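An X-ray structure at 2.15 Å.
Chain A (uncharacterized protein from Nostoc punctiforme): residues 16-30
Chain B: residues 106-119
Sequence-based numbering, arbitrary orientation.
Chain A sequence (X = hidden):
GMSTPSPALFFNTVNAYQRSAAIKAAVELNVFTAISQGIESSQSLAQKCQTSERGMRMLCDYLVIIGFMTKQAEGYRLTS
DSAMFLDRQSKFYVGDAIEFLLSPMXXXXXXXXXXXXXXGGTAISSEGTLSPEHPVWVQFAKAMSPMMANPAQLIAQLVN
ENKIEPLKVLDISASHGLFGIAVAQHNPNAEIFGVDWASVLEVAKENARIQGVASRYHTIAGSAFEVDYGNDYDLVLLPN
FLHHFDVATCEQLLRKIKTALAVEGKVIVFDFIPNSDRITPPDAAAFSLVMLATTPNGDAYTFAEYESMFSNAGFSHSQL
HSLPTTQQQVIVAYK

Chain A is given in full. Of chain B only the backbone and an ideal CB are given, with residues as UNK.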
# COMPACT_ATOMS: atom_id res chain seq x y z
N ALA A 16 -0.18 -3.67 -2.26
CA ALA A 16 -0.24 -3.08 -0.93
C ALA A 16 -1.16 -1.86 -0.81
O ALA A 16 -1.71 -1.64 0.26
CB ALA A 16 1.23 -2.73 -0.38
N TYR A 17 -1.29 -1.07 -1.89
CA TYR A 17 -2.20 0.07 -1.91
C TYR A 17 -3.65 -0.34 -1.53
O TYR A 17 -4.39 0.46 -1.01
CB TYR A 17 -2.17 0.83 -3.27
CG TYR A 17 -2.85 0.06 -4.36
CD1 TYR A 17 -2.16 -0.93 -5.07
CD2 TYR A 17 -4.19 0.27 -4.64
CE1 TYR A 17 -2.80 -1.69 -6.01
CE2 TYR A 17 -4.85 -0.49 -5.61
CZ TYR A 17 -4.16 -1.46 -6.29
OH TYR A 17 -4.80 -2.21 -7.24
N GLN A 18 -4.03 -1.60 -1.73
CA GLN A 18 -5.38 -2.09 -1.43
C GLN A 18 -5.67 -2.12 0.08
O GLN A 18 -6.80 -1.95 0.52
CB GLN A 18 -5.58 -3.47 -2.08
CG GLN A 18 -5.54 -3.40 -3.63
CD GLN A 18 -5.55 -4.75 -4.35
OE1 GLN A 18 -5.59 -5.81 -3.73
NE2 GLN A 18 -5.53 -4.71 -5.68
N ARG A 19 -4.63 -2.37 0.86
CA ARG A 19 -4.74 -2.41 2.28
C ARG A 19 -5.09 -1.04 2.79
O ARG A 19 -5.94 -0.90 3.65
CB ARG A 19 -3.41 -2.82 2.90
CG ARG A 19 -2.91 -4.19 2.54
CD ARG A 19 -1.61 -4.43 3.29
NE ARG A 19 -1.55 -5.78 3.80
CZ ARG A 19 -0.85 -6.76 3.25
NH1 ARG A 19 -0.11 -6.53 2.16
NH2 ARG A 19 -0.88 -7.97 3.80
N SER A 20 -4.39 -0.03 2.25
CA SER A 20 -4.63 1.37 2.58
C SER A 20 -6.07 1.78 2.29
O SER A 20 -6.73 2.41 3.11
CB SER A 20 -3.67 2.32 1.82
OG SER A 20 -2.30 2.07 2.08
N ALA A 21 -6.56 1.43 1.10
CA ALA A 21 -7.92 1.72 0.71
C ALA A 21 -8.92 1.00 1.63
O ALA A 21 -9.94 1.57 1.99
CB ALA A 21 -8.15 1.36 -0.77
N ALA A 22 -8.62 -0.26 1.99
CA ALA A 22 -9.50 -1.02 2.86
C ALA A 22 -9.60 -0.39 4.26
O ALA A 22 -10.72 -0.25 4.78
CB ALA A 22 -9.04 -2.47 2.96
N ILE A 23 -8.47 -0.01 4.85
CA ILE A 23 -8.50 0.61 6.19
C ILE A 23 -9.11 2.00 6.17
O ILE A 23 -9.78 2.40 7.12
CB ILE A 23 -7.12 0.62 6.92
CG1 ILE A 23 -7.33 0.81 8.43
CG2 ILE A 23 -6.19 1.71 6.36
CD1 ILE A 23 -8.22 -0.22 9.07
N LYS A 24 -8.91 2.74 5.08
CA LYS A 24 -9.57 4.02 4.92
C LYS A 24 -11.09 3.84 4.89
O LYS A 24 -11.80 4.54 5.61
CB LYS A 24 -9.07 4.71 3.65
CG LYS A 24 -9.72 6.04 3.37
CD LYS A 24 -9.12 6.72 2.14
CE LYS A 24 -9.84 8.02 1.86
NZ LYS A 24 -9.08 8.87 0.99
N ALA A 25 -11.59 2.91 4.09
CA ALA A 25 -13.04 2.64 4.05
C ALA A 25 -13.59 2.21 5.41
O ALA A 25 -14.63 2.69 5.84
CB ALA A 25 -13.42 1.59 2.97
N ALA A 26 -12.88 1.31 6.08
CA ALA A 26 -13.30 0.84 7.41
C ALA A 26 -13.43 2.01 8.38
O ALA A 26 -14.41 2.10 9.12
CB ALA A 26 -12.32 -0.26 7.97
N VAL A 27 -12.47 2.92 8.37
CA VAL A 27 -12.49 4.05 9.30
C VAL A 27 -13.59 5.05 8.97
O VAL A 27 -14.33 5.49 9.87
CB VAL A 27 -11.11 4.77 9.36
CG1 VAL A 27 -11.26 6.09 10.07
CG2 VAL A 27 -10.09 3.89 10.08
N GLU A 28 -13.69 5.41 7.69
CA GLU A 28 -14.71 6.31 7.22
C GLU A 28 -16.11 5.78 7.48
O GLU A 28 -17.02 6.54 7.71
CB GLU A 28 -14.57 6.57 5.72
CG GLU A 28 -13.36 7.37 5.37
CD GLU A 28 -13.23 7.66 3.90
OE1 GLU A 28 -13.83 6.97 3.05
OE2 GLU A 28 -12.46 8.56 3.60
N LEU A 29 -16.29 4.46 7.45
CA LEU A 29 -17.61 3.87 7.65
C LEU A 29 -17.88 3.52 9.11
O LEU A 29 -18.95 3.04 9.43
CB LEU A 29 -17.77 2.64 6.77
CG LEU A 29 -17.85 2.90 5.27
CD1 LEU A 29 -17.90 1.57 4.50
CD2 LEU A 29 -19.05 3.75 4.96
N ASN A 30 -16.92 3.76 9.99
CA ASN A 30 -17.05 3.47 11.41
C ASN A 30 -17.22 1.98 11.73
O ASN A 30 -17.79 1.61 12.75
CB ASN A 30 -18.19 4.27 12.03
CG ASN A 30 -17.77 5.66 12.44
OD1 ASN A 30 -16.67 6.12 12.10
ND2 ASN A 30 -18.65 6.35 13.16
N UNK B 106 -7.49 -0.32 -12.75
CA UNK B 106 -7.69 -1.11 -11.51
C UNK B 106 -7.51 -0.26 -10.24
O UNK B 106 -8.31 -0.36 -9.30
CB UNK B 106 -6.71 -2.29 -11.48
N UNK B 107 -6.49 0.60 -10.20
CA UNK B 107 -6.27 1.42 -9.00
C UNK B 107 -7.39 2.45 -8.78
O UNK B 107 -7.75 2.70 -7.63
CB UNK B 107 -4.92 2.14 -9.10
N UNK B 108 -7.95 3.04 -9.84
CA UNK B 108 -9.15 3.93 -9.69
C UNK B 108 -10.28 3.31 -8.85
O UNK B 108 -10.92 3.99 -8.05
CB UNK B 108 -9.71 4.28 -11.07
N UNK B 109 -10.53 2.02 -9.07
CA UNK B 109 -11.53 1.30 -8.28
C UNK B 109 -11.31 1.39 -6.78
O UNK B 109 -12.26 1.58 -6.01
CB UNK B 109 -11.55 -0.17 -8.69
N UNK B 110 -10.06 1.30 -6.36
CA UNK B 110 -9.71 1.37 -4.93
C UNK B 110 -9.66 2.81 -4.40
O UNK B 110 -9.84 3.03 -3.22
CB UNK B 110 -8.36 0.70 -4.70
N UNK B 111 -9.44 3.78 -5.27
CA UNK B 111 -9.55 5.19 -4.87
C UNK B 111 -10.91 5.54 -4.32
O UNK B 111 -11.02 6.44 -3.50
CB UNK B 111 -9.24 6.10 -6.06
N UNK B 112 -11.97 4.84 -4.73
CA UNK B 112 -13.28 5.05 -4.07
C UNK B 112 -13.90 3.76 -3.54
O UNK B 112 -15.08 3.48 -3.74
CB UNK B 112 -14.26 5.71 -5.05
N UNK B 113 -13.07 3.02 -2.81
CA UNK B 113 -13.49 1.79 -2.18
C UNK B 113 -14.63 2.02 -1.21
O UNK B 113 -15.53 1.22 -1.14
CB UNK B 113 -12.31 1.14 -1.46
N UNK B 114 -14.63 3.14 -0.50
CA UNK B 114 -15.74 3.46 0.42
C UNK B 114 -17.09 3.48 -0.31
O UNK B 114 -18.08 2.93 0.18
CB UNK B 114 -15.50 4.81 1.09
N UNK B 115 -17.12 4.08 -1.50
CA UNK B 115 -18.34 4.18 -2.31
C UNK B 115 -18.77 2.80 -2.81
O UNK B 115 -19.95 2.49 -2.81
CB UNK B 115 -18.12 5.13 -3.49
N UNK B 116 -17.78 1.98 -3.20
CA UNK B 116 -18.02 0.60 -3.62
C UNK B 116 -18.67 -0.19 -2.51
O UNK B 116 -19.63 -0.92 -2.75
CB UNK B 116 -16.71 -0.07 -4.05
N UNK B 117 -18.19 -0.03 -1.29
CA UNK B 117 -18.74 -0.77 -0.13
C UNK B 117 -20.21 -0.41 0.15
O UNK B 117 -21.06 -1.28 0.43
CB UNK B 117 -17.90 -0.48 1.12
N UNK B 118 -20.50 0.88 0.10
CA UNK B 118 -21.87 1.36 0.23
C UNK B 118 -22.77 0.88 -0.91
O UNK B 118 -23.88 0.47 -0.67
CB UNK B 118 -21.88 2.89 0.29
N UNK B 119 -22.28 0.93 -2.14
CA UNK B 119 -23.04 0.53 -3.34
C UNK B 119 -23.17 -0.99 -3.51
O UNK B 119 -24.18 -1.48 -3.96
CB UNK B 119 -22.37 1.12 -4.59

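Position 106 aims its CA-to-CB bond toward chain A, with the ideal CB 4.6 Å from Tyr A17 OH; a polar group or a branched aliphatic could follow. It is Ile B106, whose CG2 lies 3.7 Å from Tyr A17 OH.

Position 107 points sideways, its ideal CB 4.4 Å from Tyr A17 CE2, so a small group bearing a methyl would fit over the ring. Thr B107 does this: CG2 stands 4.2 Å from the centroid of the Tyr A17 ring and 25° off its normal, a CH-pi contact, while OG1 is hydrogen-bonded elsewhere in the structure.

Position 108 points away and leaves the choice open; it is Asn B108. At 109 the helical phi/psi (-54/-41) do not demand glycine; an ideal CB would be somewhat crowded by the O of 106, at 3.3 Å, so glycine is comfortable, though not required: Gly B109.

Position 110 points toward chain A. Its ideal CB is 3.8 Å from Tyr A17 CE2 and 4.0 Å from Ala A21 CB, and the small alanine leaves room beside the Gln A18 methylenes. A large apolar or aromatic group suits. Phe B110 receives the edge of Tyr A17 on its face, planes at 89° and centroids 5.5 Å apart; Gln A18 CG sits 3.6 Å from its ring centroid, 14° off the normal, and Ala A21 CB lies at the ring edge. Gln A18 NE2 also donates to Tyr A17 OH (3.0 Å), linking two of the residues that meet this ring.

Positions 111 and 112 point away, so polar residues are plausible. They are Asn B111, whose end comes nearer without making contact, and Asp B112, at the N-cap position without a side-chain capping bond.

Position 113 points toward chain A, its ideal CB 4.2 Å from Ala A21 O and 4.6 Å from Ala A25 CB; the short alanines admit a medium aliphatic. Leu B113 puts CD2 4.0 Å from Ala A21 CB and 4.3 Å from Ala A22 CB.

The CA of 114 lies 4.6 Å from Ala A25 CA, limiting bulk, and its ideal CB is 3.4 Å from Glu A28 OE1, an acceptor. Serine, threonine or another small donor would answer. Thr B114 OG1 donates to Glu A28 OE1 at 2.5 Å, and its CG2 lies 4.0 Å from Leu A29 CD2.

At 115, 116, 118 and 119 nothing of chain A lies within 5.5 Å of the ideal CB, so many residues would do: Ala B115, Ala B116 and Lys B119 make no contact. Position 117 points toward Leu A29 CD1, 4.0 Å from the ideal CB, inviting an aliphatic; Val B117 CG1 packs 3.5 Å from Leu A29 CD1. Position 118 points sideways, and a longer side chain is needed to reach Leu A29; Leu B118 CD2 comes within 4.1 Å of Leu A29 CD2.

Chain B, residues 106-119: ITNGFNDLTAAVLK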
# COMPACT_ATOMS: atom_id res chain seq x y z
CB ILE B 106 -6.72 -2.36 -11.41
CG1 ILE B 106 -6.89 -3.32 -12.61
CG2 ILE B 106 -6.95 -3.12 -10.11
CD1 ILE B 106 -8.38 -3.66 -13.04
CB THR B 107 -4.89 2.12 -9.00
OG1 THR B 107 -4.79 2.98 -10.14
CG2 THR B 107 -3.79 1.11 -9.05
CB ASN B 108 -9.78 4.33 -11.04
CG ASN B 108 -8.91 5.25 -11.85
OD1 ASN B 108 -7.88 5.72 -11.39
ND2 ASN B 108 -9.31 5.47 -13.09
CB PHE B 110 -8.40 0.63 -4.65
CG PHE B 110 -8.56 -0.84 -4.66
CD1 PHE B 110 -8.39 -1.56 -5.82
CD2 PHE B 110 -8.88 -1.51 -3.49
CE1 PHE B 110 -8.58 -2.91 -5.83
CE2 PHE B 110 -9.07 -2.85 -3.49
CZ PHE B 110 -8.91 -3.57 -4.67
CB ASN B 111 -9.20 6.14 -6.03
CG ASN B 111 -7.71 6.18 -6.33
OD1 ASN B 111 -6.87 6.09 -5.42
ND2 ASN B 111 -7.37 6.34 -7.62
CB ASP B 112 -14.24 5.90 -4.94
CG ASP B 112 -14.22 5.49 -6.41
OD1 ASP B 112 -13.99 4.29 -6.70
OD2 ASP B 112 -14.46 6.38 -7.26
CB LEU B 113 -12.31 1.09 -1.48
CG LEU B 113 -12.58 -0.34 -1.03
CD1 LEU B 113 -13.04 -1.17 -2.25
CD2 LEU B 113 -11.37 -0.96 -0.36
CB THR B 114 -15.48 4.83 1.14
OG1 THR B 114 -14.16 4.84 1.71
CG2 THR B 114 -16.53 5.13 2.20
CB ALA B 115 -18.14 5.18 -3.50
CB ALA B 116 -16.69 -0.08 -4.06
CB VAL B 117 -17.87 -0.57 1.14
CG1 VAL B 117 -18.58 -1.15 2.35
CG2 VAL B 117 -16.48 -1.24 0.95
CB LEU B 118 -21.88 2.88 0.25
CG LEU B 118 -21.28 3.58 1.46
CD1 LEU B 118 -20.77 4.93 1.02
CD2 LEU B 118 -22.32 3.75 2.56
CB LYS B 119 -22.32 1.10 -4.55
CG LYS B 119 -23.00 0.92 -5.89
CD LYS B 119 -22.05 1.40 -7.01
CE LYS B 119 -22.75 2.25 -8.08
NZ LYS B 119 -24.10 1.73 -8.45
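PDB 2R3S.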